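Local structure of putative aminooxidase (Propionibacterium acnes, 2BAB) at residues 87-92 against 292-297; 163-168 against 183-188; 168-173 against 368-373; 287-292 against 358-363. The protein probably isomerises a polyunsaturated fatty acid to its conjugated form with the help of bound FAD, in the fold of the flavin-containing amine oxidoreductases. All blocks are in the same frame, centred on the assembly; numbering follows the deposited sequence. Where two conformers were deposited one is given.

Contact 1: 87-92 against 292-297. With ODD ((10E,12Z)-octadeca-10,12-dienoic acid), chain F.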
# COMPACT_ATOMS: atom_id res chain seq x y z
N ARG A 87 2.75 4.85 -19.35
CA ARG A 87 2.65 4.00 -20.53
C ARG A 87 3.53 2.78 -20.32
O ARG A 87 4.59 2.88 -19.69
CB ARG A 87 3.06 4.75 -21.78
CG ARG A 87 2.15 5.93 -22.15
CD ARG A 87 2.75 6.69 -23.32
NE ARG A 87 1.99 7.87 -23.76
CZ ARG A 87 0.89 7.84 -24.52
NH1 ARG A 87 0.34 6.68 -24.91
NH2 ARG A 87 0.33 8.99 -24.90
N ARG A 88 3.09 1.64 -20.85
CA ARG A 88 3.73 0.35 -20.55
C ARG A 88 3.92 -0.53 -21.77
O ARG A 88 3.07 -0.56 -22.68
CB ARG A 88 2.92 -0.45 -19.51
CG ARG A 88 1.56 -0.98 -20.02
CD ARG A 88 0.80 -1.76 -18.96
NE ARG A 88 0.23 -0.87 -17.97
CZ ARG A 88 -1.08 -0.62 -17.78
NH1 ARG A 88 -1.43 0.24 -16.84
NH2 ARG A 88 -2.04 -1.23 -18.49
N GLU A 89 5.01 -1.28 -21.75
CA GLU A 89 5.20 -2.42 -22.63
C GLU A 89 5.46 -3.65 -21.77
O GLU A 89 5.78 -3.53 -20.57
CB GLU A 89 6.40 -2.21 -23.57
CG GLU A 89 7.75 -2.18 -22.84
CD GLU A 89 8.93 -1.89 -23.76
OE1 GLU A 89 8.75 -1.79 -24.98
OE2 GLU A 89 10.04 -1.75 -23.23
N PHE A 90 5.35 -4.82 -22.40
CA PHE A 90 5.66 -6.10 -21.73
C PHE A 90 6.92 -6.76 -22.32
O PHE A 90 7.08 -6.86 -23.55
CB PHE A 90 4.47 -7.05 -21.80
CG PHE A 90 3.31 -6.58 -20.99
CD1 PHE A 90 3.14 -7.03 -19.69
CD2 PHE A 90 2.45 -5.61 -21.48
CE1 PHE A 90 2.09 -6.57 -18.92
CE2 PHE A 90 1.40 -5.14 -20.72
CZ PHE A 90 1.22 -5.61 -19.44
N LEU A 91 7.78 -7.20 -21.41
CA LEU A 91 9.00 -7.92 -21.72
C LEU A 91 8.97 -9.33 -21.15
O LEU A 91 8.47 -9.58 -20.03
CB LEU A 91 10.20 -7.20 -21.12
CG LEU A 91 10.37 -5.71 -21.40
CD1 LEU A 91 11.71 -5.23 -20.84
CD2 LEU A 91 10.27 -5.44 -22.90
N HIS A 92 9.51 -10.26 -21.92
CA HIS A 92 9.86 -11.57 -21.40
C HIS A 92 11.13 -11.45 -20.59
O HIS A 92 11.83 -10.43 -20.64
CB HIS A 92 10.03 -12.58 -22.54
CG HIS A 92 8.74 -13.06 -23.11
ND1 HIS A 92 7.83 -13.78 -22.37
CD2 HIS A 92 8.19 -12.90 -24.34
CE1 HIS A 92 6.78 -14.05 -23.13
NE2 HIS A 92 6.97 -13.53 -24.32
N PRO A 292 15.11 3.97 -21.49
CA PRO A 292 13.86 3.41 -22.00
C PRO A 292 12.96 4.47 -22.57
O PRO A 292 13.09 5.65 -22.24
CB PRO A 292 13.21 2.79 -20.76
CG PRO A 292 13.95 3.36 -19.60
CD PRO A 292 15.29 3.71 -20.05
N THR A 293 12.03 4.04 -23.41
CA THR A 293 11.09 4.95 -24.04
C THR A 293 9.68 4.81 -23.45
O THR A 293 8.77 5.53 -23.85
CB THR A 293 11.03 4.69 -25.58
OG1 THR A 293 10.52 3.38 -25.84
CG2 THR A 293 12.40 4.84 -26.22
N ILE A 294 9.55 3.91 -22.47
CA ILE A 294 8.27 3.47 -21.94
C ILE A 294 8.55 2.62 -20.69
O ILE A 294 9.65 2.09 -20.52
CB ILE A 294 7.49 2.65 -23.03
CG1 ILE A 294 6.03 2.41 -22.64
CG2 ILE A 294 8.22 1.32 -23.33
CD1 ILE A 294 5.12 2.03 -23.86
N SER A 295 7.58 2.50 -19.79
CA SER A 295 7.77 1.63 -18.62
C SER A 295 7.69 0.16 -19.09
O SER A 295 7.08 -0.14 -20.11
CB SER A 295 6.74 1.90 -17.52
OG SER A 295 6.83 3.22 -17.04
N GLY A 296 8.33 -0.74 -18.36
CA GLY A 296 8.35 -2.17 -18.72
C GLY A 296 7.90 -3.06 -17.57
O GLY A 296 8.35 -2.86 -16.45
N TYR A 297 7.02 -4.02 -17.87
CA TYR A 297 6.55 -5.05 -16.96
C TYR A 297 7.07 -6.40 -17.42
O TYR A 297 7.17 -6.65 -18.63
CB TYR A 297 5.02 -5.14 -16.99
CG TYR A 297 4.27 -4.04 -16.27
CD1 TYR A 297 3.59 -4.31 -15.09
CD2 TYR A 297 4.19 -2.75 -16.81
CE1 TYR A 297 2.90 -3.32 -14.44
CE2 TYR A 297 3.49 -1.75 -16.16
CZ TYR A 297 2.85 -2.04 -14.97
OH TYR A 297 2.12 -1.09 -14.30
O2 ODD F . 1.66 2.23 -17.51
C1 ODD F . 2.11 1.75 -16.44
O1 ODD F . 1.49 0.86 -15.84
C2 ODD F . 3.43 2.26 -15.87
C3 ODD F . 3.66 1.76 -14.44
C4 ODD F . 5.00 2.22 -13.84
C5 ODD F . 5.57 1.25 -12.80
C6 ODD F . 4.98 1.51 -11.43
C7 ODD F . 5.35 0.58 -10.27
C8 ODD F . 4.18 0.63 -9.26
C9 ODD F . 4.52 0.11 -7.88
C10 ODD F . 3.37 -0.03 -6.88
C11 ODD F . 2.09 0.34 -7.06
C12 ODD F . 1.14 0.11 -5.95
C13 ODD F . -0.17 0.43 -5.96
C14 ODD F . -0.86 1.07 -7.15
C15 ODD F . -2.30 1.41 -6.80
C16 ODD F . -3.11 2.13 -7.89
C17 ODD F . -3.05 1.48 -9.28
C18 ODD F . -4.29 0.72 -9.67
O HOH W 1 5.40 5.28 -18.14
O HOH W 2 11.00 -0.00 -21.61
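Y297 lies beside R88 and F90 on one face of a parallel strand pair, its CE2 3.6 Å from R88 CB and its CB against F90 CE1. A tyrosine suits this place because its ring packs against aliphatic carbon while its hydroxyl reaches the bound octadecadienoic acid, donating a hydrogen bond from OH to ODD O1 at 2.6 Å. R88 serves the same oxygen. A bend at chi3 (75°) swings its guanidinium round so that NE donates to ODD O1 at 3.0 Å and NH1 joins it, with the oxygen at the group's edge, in its plane; NH1 also bonds F193 O. Three donors grip one carboxylate oxygen, which probably keeps the acid ionised. E89 turns to the other face, where I294, just before the strand, sets CG2 3.3 Å from its CD and rests CD1 against R88 O. E89 suits this partly exposed place: its CG and CD lean on the isoleucine, and its OE2 takes a hydrogen from water 2, which donates to I294 O. Four backbone hydrogen bonds fix the register, from S295 N to R87 O through to the almost straight L91 N to Y297 O bond of 2.9 Å. The pair belongs to a mixed sheet that, as in amine-oxidase relatives, probably forms part of the substrate-binding domain; here it builds the carboxylate-binding end of the fatty acid site.

Contact 2: 163-168 against 183-188. With ODD ((10E,12Z)-octadeca-10,12-dienoic acid), chain F; BU1 (1,4-butanediol), chain H.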
# COMPACT_ATOMS: atom_id res chain seq x y z
N ASN A 163 -0.48 -8.21 -12.95
CA ASN A 163 0.45 -7.11 -13.31
C ASN A 163 0.48 -5.96 -12.32
O ASN A 163 1.56 -5.55 -11.92
CB ASN A 163 0.19 -6.58 -14.72
CG ASN A 163 0.35 -7.65 -15.79
OD1 ASN A 163 1.26 -8.49 -15.72
ND2 ASN A 163 -0.56 -7.65 -16.76
N PRO A 164 -0.69 -5.42 -11.93
CA PRO A 164 -0.70 -4.39 -10.88
C PRO A 164 -0.76 -4.93 -9.44
O PRO A 164 -1.07 -4.19 -8.52
CB PRO A 164 -1.97 -3.61 -11.20
CG PRO A 164 -2.89 -4.64 -11.73
CD PRO A 164 -2.05 -5.64 -12.46
N PHE A 165 -0.49 -6.22 -9.25
CA PHE A 165 -0.49 -6.79 -7.92
C PHE A 165 0.89 -7.31 -7.52
O PHE A 165 1.55 -6.73 -6.65
CB PHE A 165 -1.58 -7.86 -7.77
CG PHE A 165 -1.81 -8.24 -6.36
CD1 PHE A 165 -2.69 -7.50 -5.58
CD2 PHE A 165 -1.09 -9.25 -5.77
CE1 PHE A 165 -2.87 -7.80 -4.25
CE2 PHE A 165 -1.28 -9.59 -4.43
CZ PHE A 165 -2.15 -8.86 -3.68
N THR A 166 1.35 -8.39 -8.16
CA THR A 166 2.63 -9.01 -7.79
C THR A 166 3.80 -8.08 -8.08
O THR A 166 4.67 -7.87 -7.23
CB THR A 166 2.82 -10.37 -8.52
OG1 THR A 166 1.74 -11.25 -8.17
CG2 THR A 166 4.14 -11.02 -8.14
N ALA A 167 3.82 -7.53 -9.30
CA ALA A 167 4.85 -6.57 -9.72
C ALA A 167 4.85 -5.34 -8.81
O ALA A 167 5.91 -4.72 -8.57
CB ALA A 167 4.63 -6.17 -11.17
N PHE A 168 3.68 -5.02 -8.27
CA PHE A 168 3.47 -3.86 -7.41
C PHE A 168 3.73 -4.16 -5.93
O PHE A 168 3.36 -3.39 -5.04
CB PHE A 168 2.05 -3.31 -7.60
CG PHE A 168 1.84 -2.51 -8.88
CD1 PHE A 168 2.73 -2.57 -9.95
CD2 PHE A 168 0.71 -1.71 -9.01
CE1 PHE A 168 2.50 -1.81 -11.11
CE2 PHE A 168 0.47 -0.96 -10.16
CZ PHE A 168 1.37 -1.01 -11.21
N LYS A 183 -10.30 -6.16 -2.81
CA LYS A 183 -10.61 -4.86 -2.21
C LYS A 183 -9.74 -3.78 -2.87
O LYS A 183 -10.20 -2.65 -3.11
CB LYS A 183 -10.42 -4.92 -0.69
CG LYS A 183 -11.59 -5.59 0.03
CD LYS A 183 -11.30 -5.83 1.51
CE LYS A 183 -12.43 -6.59 2.18
NZ LYS A 183 -13.79 -5.99 1.86
N TYR A 184 -8.51 -4.14 -3.20
CA TYR A 184 -7.60 -3.27 -3.95
C TYR A 184 -8.03 -3.21 -5.40
O TYR A 184 -8.56 -2.22 -5.85
CB TYR A 184 -6.16 -3.78 -3.81
CG TYR A 184 -5.17 -3.29 -4.86
CD1 TYR A 184 -5.26 -2.02 -5.42
CD2 TYR A 184 -4.13 -4.11 -5.28
CE1 TYR A 184 -4.36 -1.59 -6.37
CE2 TYR A 184 -3.22 -3.69 -6.23
CZ TYR A 184 -3.33 -2.44 -6.77
OH TYR A 184 -2.42 -2.04 -7.73
N LEU A 185 -7.81 -4.31 -6.12
CA LEU A 185 -8.22 -4.40 -7.51
C LEU A 185 -9.66 -4.91 -7.64
O LEU A 185 -9.90 -6.01 -8.12
CB LEU A 185 -7.25 -5.30 -8.28
CG LEU A 185 -5.82 -4.74 -8.44
CD1 LEU A 185 -4.76 -5.86 -8.62
CD2 LEU A 185 -5.76 -3.73 -9.60
N ASP A 186 -10.63 -4.09 -7.21
CA ASP A 186 -12.02 -4.36 -7.52
C ASP A 186 -12.23 -4.18 -9.03
O ASP A 186 -11.34 -3.71 -9.73
CB ASP A 186 -12.99 -3.51 -6.68
CG ASP A 186 -12.79 -2.03 -6.84
OD1 ASP A 186 -12.16 -1.56 -7.80
OD2 ASP A 186 -13.30 -1.31 -5.97
N PHE A 187 -13.38 -4.58 -9.53
CA PHE A 187 -13.54 -4.62 -10.98
C PHE A 187 -13.28 -3.27 -11.62
O PHE A 187 -12.53 -3.19 -12.60
CB PHE A 187 -14.90 -5.20 -11.39
CG PHE A 187 -14.91 -5.77 -12.78
CD1 PHE A 187 -14.49 -7.08 -13.01
CD2 PHE A 187 -15.32 -5.00 -13.87
CE1 PHE A 187 -14.51 -7.62 -14.28
CE2 PHE A 187 -15.33 -5.53 -15.16
CZ PHE A 187 -14.92 -6.84 -15.37
N VAL A 188 -13.84 -2.21 -11.06
CA VAL A 188 -13.62 -0.88 -11.62
C VAL A 188 -12.15 -0.46 -11.57
O VAL A 188 -11.64 0.09 -12.55
CB VAL A 188 -14.54 0.20 -11.00
CG1 VAL A 188 -16.02 -0.11 -11.31
CG2 VAL A 188 -14.31 0.34 -9.51
O2 ODD F . 1.66 2.23 -17.51
C1 ODD F . 2.11 1.75 -16.44
O1 ODD F . 1.49 0.86 -15.84
C2 ODD F . 3.43 2.26 -15.87
C3 ODD F . 3.66 1.76 -14.44
C4 ODD F . 5.00 2.22 -13.84
C5 ODD F . 5.57 1.25 -12.80
C6 ODD F . 4.98 1.51 -11.43
C7 ODD F . 5.35 0.58 -10.27
C8 ODD F . 4.18 0.63 -9.26
C9 ODD F . 4.52 0.11 -7.88
C10 ODD F . 3.37 -0.03 -6.88
C11 ODD F . 2.09 0.34 -7.06
C12 ODD F . 1.14 0.11 -5.95
C13 ODD F . -0.17 0.43 -5.96
C14 ODD F . -0.86 1.07 -7.15
C15 ODD F . -2.30 1.41 -6.80
C16 ODD F . -3.11 2.13 -7.89
C17 ODD F . -3.05 1.48 -9.28
C18 ODD F . -4.29 0.72 -9.67
C1 BU1 H . -19.12 -6.50 -14.49
C2 BU1 H . -19.97 -5.49 -15.25
C3 BU1 H . -19.46 -5.20 -16.66
C4 BU1 H . -19.95 -3.86 -17.18
O5 BU1 H . -18.83 -5.95 -13.20
O6 BU1 H . -21.33 -3.67 -16.85
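Y184 OH donates a hydrogen bond of 2.7 Å to P164 O, approaching in the carbonyl plane with a C=O...O angle of 147°. The bond ties the last turn of helix 178-184 to the loop leading into helix 166-170. Y184 and F168 face the hydrocarbon part of the bound fatty acid; P164, F165 and L185 pack behind them. Y184 has its CG anti to the backbone N (chi1 160°), which carries the ring from the helix end to that loop, where P164 O and F165 CD1 meet its edge. F165 CD1 is 3.7 Å from Y184 CD2, carbon against carbon. L185, at the centre of an inverse gamma turn just after the helix, has its CG over the centre of the Y184 ring; its methyls turn to the loop, CD2 3.7 Å from P164 CG and CD1 against F165 CB. Its branched methyls suit a seam bounded by a proline and an aromatic. F168 is sandwiched: P164 CA sits over the centre of one face, and ODD C8 lies over the opposite face toward the rim. A flat apolar ring suits the lipid where the saturated chain passes into the conjugated diene. Y184 OH meets the edge of F168 at CD2, 3.4 Å away, while ODD C11 stands above the same CD2 at 3.1 Å, a tight contact on the lipid face.

Contact 3: 168-173 against 368-373. With ODD ((10E,12Z)-octadeca-10,12-dienoic acid), chain F.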
# COMPACT_ATOMS: atom_id res chain seq x y z
N PHE A 168 3.68 -5.02 -8.27
CA PHE A 168 3.47 -3.86 -7.41
C PHE A 168 3.73 -4.16 -5.93
O PHE A 168 3.36 -3.39 -5.04
CB PHE A 168 2.05 -3.31 -7.60
CG PHE A 168 1.84 -2.51 -8.88
CD1 PHE A 168 2.73 -2.57 -9.95
CD2 PHE A 168 0.71 -1.71 -9.01
CE1 PHE A 168 2.50 -1.81 -11.11
CE2 PHE A 168 0.47 -0.96 -10.16
CZ PHE A 168 1.37 -1.01 -11.21
N GLY A 169 4.38 -5.29 -5.67
CA GLY A 169 4.93 -5.59 -4.37
C GLY A 169 4.03 -6.39 -3.46
O GLY A 169 4.45 -6.81 -2.39
N TYR A 170 2.79 -6.64 -3.86
CA TYR A 170 1.80 -7.15 -2.92
C TYR A 170 1.87 -8.68 -2.72
O TYR A 170 1.14 -9.22 -1.91
CB TYR A 170 0.41 -6.71 -3.32
CG TYR A 170 0.18 -5.22 -3.27
CD1 TYR A 170 0.21 -4.54 -2.06
CD2 TYR A 170 -0.07 -4.49 -4.42
CE1 TYR A 170 -0.02 -3.17 -2.00
CE2 TYR A 170 -0.31 -3.12 -4.38
CZ TYR A 170 -0.28 -2.47 -3.17
OH TYR A 170 -0.51 -1.14 -3.11
N GLY A 171 2.76 -9.35 -3.43
CA GLY A 171 2.97 -10.77 -3.28
C GLY A 171 2.24 -11.60 -4.32
O GLY A 171 1.80 -11.09 -5.36
N HIS A 172 2.12 -12.89 -4.02
CA HIS A 172 1.82 -13.89 -5.02
C HIS A 172 0.50 -14.59 -4.75
O HIS A 172 0.14 -14.89 -3.59
CB HIS A 172 2.98 -14.89 -5.10
CG HIS A 172 4.25 -14.29 -5.59
ND1 HIS A 172 5.11 -13.58 -4.77
CD2 HIS A 172 4.82 -14.28 -6.82
CE1 HIS A 172 6.15 -13.16 -5.48
NE2 HIS A 172 6.00 -13.58 -6.72
N PHE A 173 -0.24 -14.82 -5.83
CA PHE A 173 -1.60 -15.34 -5.77
C PHE A 173 -1.72 -16.76 -5.21
O PHE A 173 -2.81 -17.19 -4.87
CB PHE A 173 -2.23 -15.30 -7.18
CG PHE A 173 -2.53 -13.90 -7.69
CD1 PHE A 173 -2.62 -13.67 -9.06
CD2 PHE A 173 -2.72 -12.83 -6.82
CE1 PHE A 173 -2.91 -12.40 -9.55
CE2 PHE A 173 -3.02 -11.55 -7.30
CZ PHE A 173 -3.10 -11.33 -8.66
N TRP A 368 11.23 -1.59 1.54
CA TRP A 368 10.13 -1.07 2.33
C TRP A 368 9.46 -2.18 3.14
O TRP A 368 9.37 -3.33 2.69
CB TRP A 368 9.07 -0.47 1.40
CG TRP A 368 9.49 0.78 0.66
CD1 TRP A 368 9.94 0.86 -0.63
CD2 TRP A 368 9.47 2.12 1.17
NE1 TRP A 368 10.21 2.18 -0.95
CE2 TRP A 368 9.93 2.97 0.13
CE3 TRP A 368 9.14 2.69 2.40
CZ2 TRP A 368 10.05 4.36 0.30
CZ3 TRP A 368 9.26 4.08 2.57
CH2 TRP A 368 9.71 4.89 1.52
N TYR A 369 8.94 -1.78 4.30
CA TYR A 369 7.95 -2.55 5.04
C TYR A 369 6.67 -2.36 4.25
O TYR A 369 6.12 -1.28 4.21
CB TYR A 369 7.79 -2.00 6.46
CG TYR A 369 6.70 -2.66 7.28
CD1 TYR A 369 6.93 -3.86 7.96
CD2 TYR A 369 5.43 -2.08 7.36
CE1 TYR A 369 5.92 -4.46 8.72
CE2 TYR A 369 4.42 -2.67 8.09
CZ TYR A 369 4.67 -3.86 8.77
OH TYR A 369 3.64 -4.41 9.50
N TYR A 370 6.22 -3.42 3.59
CA TYR A 370 5.20 -3.27 2.58
C TYR A 370 4.05 -4.24 2.82
O TYR A 370 4.29 -5.37 3.21
CB TYR A 370 5.84 -3.49 1.20
CG TYR A 370 5.02 -2.99 0.05
CD1 TYR A 370 4.86 -1.62 -0.18
CD2 TYR A 370 4.41 -3.88 -0.84
CE1 TYR A 370 4.12 -1.16 -1.25
CE2 TYR A 370 3.66 -3.42 -1.89
CZ TYR A 370 3.52 -2.06 -2.11
OH TYR A 370 2.77 -1.62 -3.17
N PHE A 371 2.83 -3.77 2.62
CA PHE A 371 1.64 -4.62 2.62
C PHE A 371 1.56 -5.58 3.82
O PHE A 371 1.63 -6.81 3.67
CB PHE A 371 1.56 -5.42 1.30
CG PHE A 371 0.33 -6.29 1.19
CD1 PHE A 371 -0.90 -5.84 1.62
CD2 PHE A 371 0.42 -7.56 0.66
CE1 PHE A 371 -2.03 -6.64 1.52
CE2 PHE A 371 -0.70 -8.37 0.54
CZ PHE A 371 -1.93 -7.91 0.97
N PRO A 372 1.38 -5.01 5.01
CA PRO A 372 1.08 -5.88 6.13
C PRO A 372 -0.25 -6.59 5.88
O PRO A 372 -1.23 -5.96 5.43
CB PRO A 372 0.93 -4.91 7.31
CG PRO A 372 0.63 -3.61 6.71
CD PRO A 372 1.39 -3.60 5.41
N HIS A 373 -0.27 -7.88 6.16
CA HIS A 373 -1.50 -8.65 6.06
C HIS A 373 -1.40 -9.91 6.94
O HIS A 373 -0.41 -10.12 7.65
CB HIS A 373 -1.76 -8.99 4.59
CG HIS A 373 -0.70 -9.83 3.96
ND1 HIS A 373 0.54 -9.33 3.60
CD2 HIS A 373 -0.68 -11.15 3.63
CE1 HIS A 373 1.27 -10.30 3.08
NE2 HIS A 373 0.55 -11.41 3.08
O2 ODD F . 1.66 2.23 -17.51
C1 ODD F . 2.11 1.75 -16.44
O1 ODD F . 1.49 0.86 -15.84
C2 ODD F . 3.43 2.26 -15.87
C3 ODD F . 3.66 1.76 -14.44
C4 ODD F . 5.00 2.22 -13.84
C5 ODD F . 5.57 1.25 -12.80
C6 ODD F . 4.98 1.51 -11.43
C7 ODD F . 5.35 0.58 -10.27
C8 ODD F . 4.18 0.63 -9.26
C9 ODD F . 4.52 0.11 -7.88
C10 ODD F . 3.37 -0.03 -6.88
C11 ODD F . 2.09 0.34 -7.06
C12 ODD F . 1.14 0.11 -5.95
C13 ODD F . -0.17 0.43 -5.96
C14 ODD F . -0.86 1.07 -7.15
C15 ODD F . -2.30 1.41 -6.80
C16 ODD F . -3.11 2.13 -7.89
C17 ODD F . -3.05 1.48 -9.28
C18 ODD F . -4.29 0.72 -9.67
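Y370 and F371 both hold CG anti to the backbone N (chi1 -163° and -178°), which sends their rings from strand 359-373 toward helix 166-170, where Y170 comes to meet them. The three rings form an aromatic cluster beside the lipid and the flavin. Y170 makes an offset stack with Y370, the centroids 5.0 Å apart, and Y370 OH lies over its face toward the rim. Against F371 the same ring is T-shaped, its edge pointing at the phenylalanine face, with CD1 3.7 Å from F371 CG. Tyrosine suits both stacking positions because each hydroxyl finds a backbone carbonyl: Y170 OH bonds G406 O, and Y370 OH donates to F168 O at 2.6 Å, nearly in line with the C=O bond. F168 lies in a weakly bonded, pi-type helical turn, and the phenol supplies its carbonyl with a donor. Y170 O is buried without a polar partner, against F371 CD2. G169 suits its place twice over, since its phi is positive and, with no side chain, it lets the Y370 ring lie close against the backbone, CD2 3.3 Å from G169 O. FAD touches Y370, and Y170 OH is 3.3 Å from ODD C13, so the cluster joins cofactor pocket to lipid pocket. Over one face of F371, H373 ND1 donates a 2.7 Å hydrogen bond to F371 O, which is within 2° of the imidazole plane.

Contact 4: 287-292 against 358-363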
# COMPACT_ATOMS: atom_id res chain seq x y z
N LEU A 287 20.14 5.58 -12.56
CA LEU A 287 20.51 6.28 -13.78
C LEU A 287 20.90 5.19 -14.76
O LEU A 287 21.64 4.28 -14.39
CB LEU A 287 21.69 7.23 -13.53
CG LEU A 287 21.39 8.43 -12.62
CD1 LEU A 287 22.67 9.28 -12.38
CD2 LEU A 287 20.28 9.29 -13.24
N VAL A 288 20.38 5.24 -15.98
CA VAL A 288 20.59 4.18 -16.95
C VAL A 288 21.07 4.72 -18.30
O VAL A 288 20.74 5.84 -18.69
CB VAL A 288 19.31 3.31 -17.18
CG1 VAL A 288 18.76 2.76 -15.87
CG2 VAL A 288 18.23 4.07 -17.93
N LYS A 289 21.86 3.91 -19.00
CA LYS A 289 22.18 4.15 -20.42
C LYS A 289 21.11 3.50 -21.32
O LYS A 289 20.35 2.64 -20.87
CB LYS A 289 23.56 3.58 -20.75
CG LYS A 289 24.71 4.44 -20.25
CD LYS A 289 26.07 3.83 -20.60
CE LYS A 289 27.22 4.76 -20.16
NZ LYS A 289 28.55 4.31 -20.70
N GLU A 290 21.07 3.90 -22.59
CA GLU A 290 20.04 3.44 -23.51
C GLU A 290 18.66 3.59 -22.86
O GLU A 290 17.88 2.62 -22.71
CB GLU A 290 20.31 2.01 -23.97
CG GLU A 290 21.74 1.80 -24.49
CD GLU A 290 22.04 0.34 -24.82
OE1 GLU A 290 21.41 -0.19 -25.75
OE2 GLU A 290 22.90 -0.26 -24.14
N TYR A 291 18.37 4.83 -22.47
CA TYR A 291 17.18 5.19 -21.74
C TYR A 291 15.93 4.59 -22.34
O TYR A 291 15.71 4.69 -23.55
CB TYR A 291 17.04 6.71 -21.73
CG TYR A 291 16.14 7.31 -20.68
CD1 TYR A 291 16.48 7.28 -19.33
CD2 TYR A 291 15.00 8.03 -21.04
CE1 TYR A 291 15.70 7.90 -18.36
CE2 TYR A 291 14.21 8.67 -20.07
CZ TYR A 291 14.56 8.59 -18.74
OH TYR A 291 13.81 9.23 -17.78
N PRO A 292 15.11 3.97 -21.49
CA PRO A 292 13.86 3.41 -22.00
C PRO A 292 12.96 4.47 -22.57
O PRO A 292 13.09 5.65 -22.24
CB PRO A 292 13.21 2.79 -20.76
CG PRO A 292 13.95 3.36 -19.60
CD PRO A 292 15.29 3.71 -20.05
N PRO A 358 20.97 -0.65 -19.47
CA PRO A 358 21.92 -0.95 -18.39
C PRO A 358 22.10 0.19 -17.38
O PRO A 358 22.14 1.36 -17.74
CB PRO A 358 23.24 -1.25 -19.12
CG PRO A 358 23.04 -0.92 -20.55
CD PRO A 358 21.58 -0.69 -20.81
N VAL A 359 22.17 -0.18 -16.11
CA VAL A 359 22.31 0.79 -15.02
C VAL A 359 23.72 1.36 -15.00
O VAL A 359 24.70 0.58 -15.00
CB VAL A 359 21.96 0.13 -13.66
CG1 VAL A 359 22.24 1.07 -12.48
CG2 VAL A 359 20.49 -0.31 -13.68
N GLU A 360 23.83 2.70 -14.99
CA GLU A 360 25.11 3.39 -14.77
C GLU A 360 25.37 3.70 -13.30
O GLU A 360 26.53 3.80 -12.90
CB GLU A 360 25.27 4.76 -15.50
CG GLU A 360 24.23 5.19 -16.46
CD GLU A 360 24.63 6.45 -17.26
OE1 GLU A 360 23.72 7.23 -17.62
OE2 GLU A 360 25.85 6.65 -17.56
N LYS A 361 24.31 3.90 -12.53
CA LYS A 361 24.44 4.31 -11.13
C LYS A 361 23.12 4.03 -10.41
O LYS A 361 22.04 4.29 -10.94
CB LYS A 361 24.73 5.82 -11.07
CG LYS A 361 25.17 6.41 -9.71
CD LYS A 361 26.66 6.25 -9.41
CE LYS A 361 27.62 7.03 -10.36
NZ LYS A 361 27.80 8.49 -10.06
N ILE A 362 23.22 3.51 -9.18
CA ILE A 362 22.10 3.46 -8.25
C ILE A 362 22.30 4.59 -7.22
O ILE A 362 23.29 4.58 -6.47
CB ILE A 362 22.01 2.09 -7.54
CG1 ILE A 362 21.80 0.98 -8.58
CG2 ILE A 362 20.89 2.11 -6.51
CD1 ILE A 362 22.00 -0.47 -8.04
N ILE A 363 21.40 5.57 -7.20
CA ILE A 363 21.58 6.69 -6.29
C ILE A 363 20.83 6.51 -4.97
O ILE A 363 21.16 7.15 -3.97
CB ILE A 363 21.24 8.09 -6.94
CG1 ILE A 363 19.75 8.38 -6.91
CG2 ILE A 363 21.83 8.22 -8.37
CD1 ILE A 363 19.42 9.86 -7.03
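The E360 carboxylate lies with one face over the aliphatic part of K289: CG of the lysine sits almost squarely above E360 CD at 3.6 Å, and CE stands on the same side, 3.5 Å from OE2. The two chains cross at about a right angle, and the charged ends do not meet, K289 NZ being 4.8 Å from E360 OE2, so any attraction is probably loose. Long charged residues suit this exposed surface, where their carbons can pack while their ends reach toward solvent. P358, whose N carries no hydrogen to satisfy, accepts at its carbonyl from K289 N, with a C=O...N angle of 168°. Between these parts the antiparallel strands contain a classic beta bulge, at which E360 and K361 both face L287. The flat peptide group of L287 takes both amides from the same face of its plane: E360 N reaches L287 O at 2.8 Å and K361 N at 3.3 Å. L287 N returns a bond to K361 O. The chain turns a corner at E360, whose CG is nearly eclipsed with the backbone N (chi1 -7°), a strained torsion that brings its carboxylate over K289. V288 and V359 form a non-hydrogen-bonded pair, V288 CG1 and V359 CG2 4.1 Å apart; beta-branched side chains suit this extended backbone, and V359 continues onto L349 and M352 of helix 341-354.

How the contacts relate
Contacts 2 and 3 are buried near the middle of the chain and share F168 and helix 166-170; their links are mostly aromatic and apolar, with a tyrosine hydroxyl closing a backbone carbonyl in each. Contact 1 is partly buried and joins them at the lipid, Y297 OH packing on F168 CZ, but it adds charge at the carboxylate end where they hold the hydrocarbon. Contact 4 is on the surface, does not touch the lipid, and relies on backbone bonds, with charged side chains facing outward. It overlaps contact 1 at P292 and uses strand 359-373 with contact 3; contacts 1, 3 and 4 reach the same mixed sheet.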